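Local coordinates for chemotaxis protein cheA (Thermotoga maritima, PDB 1TQG) that probably relays phosphoryl groups in bacterial chemotaxis signalling, as the histidine phosphotransfer domain of the kinase CheA, at residues L45-K49 with C64-E68. Numbering follows the deposited sequence.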
ATOM      1  N   LEU A  45       3.268  -0.639  -2.130  1.00 13.97           N
ATOM      2  CA  LEU A  45       2.507  -1.770  -1.610  1.00 13.09           C
ATOM      3  C   LEU A  45       3.391  -2.961  -1.365  1.00 13.76           C
ATOM      4  O   LEU A  45       3.179  -3.711  -0.396  1.00 13.91           O
ATOM      5  CB  LEU A  45       1.355  -2.120  -2.561  1.00 14.23           C
ATOM      6  CG  LEU A  45       0.207  -1.100  -2.557  1.00 14.99           C
ATOM      7  CD1 LEU A  45      -0.609  -1.278  -3.834  1.00 17.38           C
ATOM      8  CD2 LEU A  45      -0.603  -1.203  -1.307  1.00 16.92           C
ATOM      9  N   HIS A  46       4.336  -3.215  -2.255  1.00 13.72           N
ATOM     10  CA  HIS A  46       5.233  -4.350  -2.109  1.00 13.77           C
ATOM     11  C   HIS A  46       6.098  -4.147  -0.876  1.00 13.45           C
ATOM     12  O   HIS A  46       6.324  -5.096  -0.100  1.00 14.42           O
ATOM     13  CB  HIS A  46       6.067  -4.448  -3.420  1.00 14.10           C
ATOM     14  CG  HIS A  46       6.923  -5.661  -3.375  1.00 15.47           C
ATOM     15  ND1 HIS A  46       6.409  -6.917  -3.443  1.00 19.89           N
ATOM     16  CD2 HIS A  46       8.256  -5.813  -3.379  1.00 17.54           C
ATOM     17  CE1 HIS A  46       7.332  -7.790  -3.427  1.00 23.21           C
ATOM     18  NE2 HIS A  46       8.498  -7.188  -3.353  1.00 19.88           N
ATOM     19  N   THR A  47       6.583  -2.933  -0.630  1.00 14.71           N
ATOM     20  CA  THR A  47       7.378  -2.664   0.571  1.00 15.22           C
ATOM     21  C   THR A  47       6.525  -2.916   1.818  1.00 14.05           C
ATOM     22  O   THR A  47       6.940  -3.544   2.808  1.00 14.75           O
ATOM     23  CB  THR A  47       7.933  -1.214   0.609  1.00 17.31           C
ATOM     24  OG1 THR A  47       8.940  -1.092  -0.404  1.00 20.35           O
ATOM     25  CG2 THR A  47       8.608  -0.904   1.923  1.00 18.44           C
ATOM     26  N   LEU A  48       5.279  -2.419   1.825  1.00 13.95           N
ATOM     27  CA  LEU A  48       4.391  -2.660   2.994  1.00 12.77           C
ATOM     28  C   LEU A  48       4.165  -4.130   3.225  1.00 12.72           C
ATOM     29  O   LEU A  48       4.170  -4.573   4.370  1.00 13.57           O
ATOM     30  CB  LEU A  48       3.095  -1.899   2.772  1.00 12.67           C
ATOM     31  CG  LEU A  48       3.126  -0.365   2.885  1.00 13.47           C
ATOM     32  CD1 LEU A  48       1.870   0.228   2.281  1.00 16.77           C
ATOM     33  CD2 LEU A  48       3.331   0.037   4.332  1.00 23.09           C
ATOM     34  N   LYS A  49       3.983  -4.903   2.166  1.00 13.37           N
ATOM     35  CA  LYS A  49       3.777  -6.342   2.316  1.00 14.03           C
ATOM     36  C   LYS A  49       4.969  -6.958   2.995  1.00 13.98           C
ATOM     37  O   LYS A  49       4.846  -7.819   3.887  1.00 15.32           O
ATOM     38  CB  LYS A  49       3.582  -6.972   0.936  1.00 14.32           C
ATOM     39  CG  LYS A  49       3.203  -8.456   0.939  1.00 17.52           C
ATOM     40  CD  LYS A  49       3.233  -9.064  -0.420  1.00 25.09           C
ATOM     41  CE  LYS A  49       4.572  -9.230  -1.100  1.00 40.14           C
ATOM     42  NZ  LYS A  49       4.627 -10.168  -2.248  1.00 45.17           N
ATOM     43  N   CYS A  64      -2.047  -6.340   1.754  1.00 13.15           N
ATOM     44  CA  CYS A  64      -1.067  -5.689   0.857  1.00 13.43           C
ATOM     45  C   CYS A  64      -0.773  -6.501  -0.368  1.00 13.50           C
ATOM     46  O   CYS A  64      -0.596  -5.927  -1.432  1.00 15.01           O
ATOM     47  CB  CYS A  64       0.252  -5.464   1.632  1.00 13.43           C
ATOM     48  SG  CYS A  64       0.177  -4.206   2.927  1.00 15.10           S
ATOM     49  N   HIS A  65      -0.786  -7.826  -0.252  1.00 13.60           N
ATOM     50  CA  HIS A  65      -0.586  -8.686  -1.394  1.00 14.38           C
ATOM     51  C   HIS A  65      -1.754  -8.593  -2.367  1.00 13.26           C
ATOM     52  O   HIS A  65      -1.511  -8.515  -3.577  1.00 14.34           O
ATOM     53  CB  HIS A  65      -0.381 -10.136  -0.930  1.00 14.57           C
ATOM     54  CG  HIS A  65       0.105 -10.987  -2.095  1.00 17.02           C
ATOM     55  ND1 HIS A  65       0.938 -10.637  -3.099  1.00 22.37           N
ATOM     56  CD2 HIS A  65      -0.212 -12.272  -2.299  1.00 28.51           C
ATOM     57  CE1 HIS A  65       1.141 -11.682  -3.920  1.00 22.90           C
ATOM     58  NE2 HIS A  65       0.425 -12.673  -3.436  1.00 26.89           N
ATOM     59  N   THR A  66      -2.986  -8.643  -1.906  1.00 13.14           N
ATOM     60  CA  THR A  66      -4.155  -8.482  -2.774  1.00 14.58           C
ATOM     61  C   THR A  66      -4.068  -7.176  -3.521  1.00 14.21           C
ATOM     62  O   THR A  66      -4.343  -7.073  -4.731  1.00 15.44           O
ATOM     63  CB  THR A  66      -5.451  -8.623  -1.924  1.00 16.39           C
ATOM     64  OG1 THR A  66      -5.526  -9.935  -1.433  1.00 19.25           O
ATOM     65  CG2 THR A  66      -6.686  -8.321  -2.714  1.00 19.12           C
ATOM     66  N   LEU A  67      -3.674  -6.100  -2.836  1.00 14.43           N
ATOM     67  CA  LEU A  67      -3.619  -4.788  -3.470  1.00 14.66           C
ATOM     68  C   LEU A  67      -2.489  -4.692  -4.439  1.00 15.03           C
ATOM     69  O   LEU A  67      -2.603  -4.162  -5.548  1.00 16.09           O
ATOM     70  CB  LEU A  67      -3.465  -3.713  -2.379  1.00 15.47           C
ATOM     71  CG  LEU A  67      -4.636  -3.566  -1.412  1.00 16.46           C
ATOM     72  CD1 LEU A  67      -4.173  -2.672  -0.259  1.00 19.65           C
ATOM     73  CD2 LEU A  67      -5.875  -3.075  -2.094  1.00 21.38           C
ATOM     74  N   GLU A  68      -1.313  -5.229  -4.076  1.00 15.22           N
ATOM     75  CA  GLU A  68      -0.149  -5.241  -4.954  1.00 15.74           C
ATOM     76  C   GLU A  68      -0.542  -6.025  -6.223  1.00 16.43           C
ATOM     77  O   GLU A  68      -0.057  -5.606  -7.296  1.00 17.55           O
ATOM     78  CB  GLU A  68       1.123  -5.719  -4.279  1.00 19.54           C
ATOM     79  CG  GLU A  68       1.587  -7.096  -4.449  1.00 25.43           C
ATOM     80  CD  GLU A  68       2.812  -7.464  -3.638  1.00 21.81           C
ATOM     81  OE1 GLU A  68       3.693  -6.629  -3.440  1.00 26.74           O
ATOM     82  OE2 GLU A  68       2.907  -8.662  -3.258  1.00 28.88           O
TER
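E68 lays its CB against CB of L45 at 4.0 Å, then runs its carboxylate out to the edge of the interface, where three polar side chains meet it. ND1 of H46 donates to OE1 of E68 at 2.7 Å, with the oxygen near the plane of the ring. The other oxygen, OE2 of E68, takes a hydrogen bond from ND1 of H65 at 2.8 Å and forms a salt bridge with NZ of K49 at 2.5 Å, a very short distance to be read with caution because OE2 is crowded in the model. H46 and K49 fit the His-X-X-Lys signature of Hpt four-helix bundles, so H46 is probably the phosphoacceptor. With ND1 bonded to E68, NE2 lies on the side of the ring away from the carboxylate, consistent with its being the nitrogen that is phosphorylated in Hpt domains. Beside this polar cluster, the local axes of 45-49 and 64-68, on helices 35-55 and 58-75, run nearly antiparallel (160°) and come within 8.7 Å. C64 fits in closely: its CB is 3.7 Å from CB of K49, and its SG 3.7 Å from CB of L48. CD2 of L45 reaches CB of L67 at 4.0 Å. Farther into the bundle, L45 and L48 touch helix 3-30, while C64 and L67 both rest on I96 of helix 83-103.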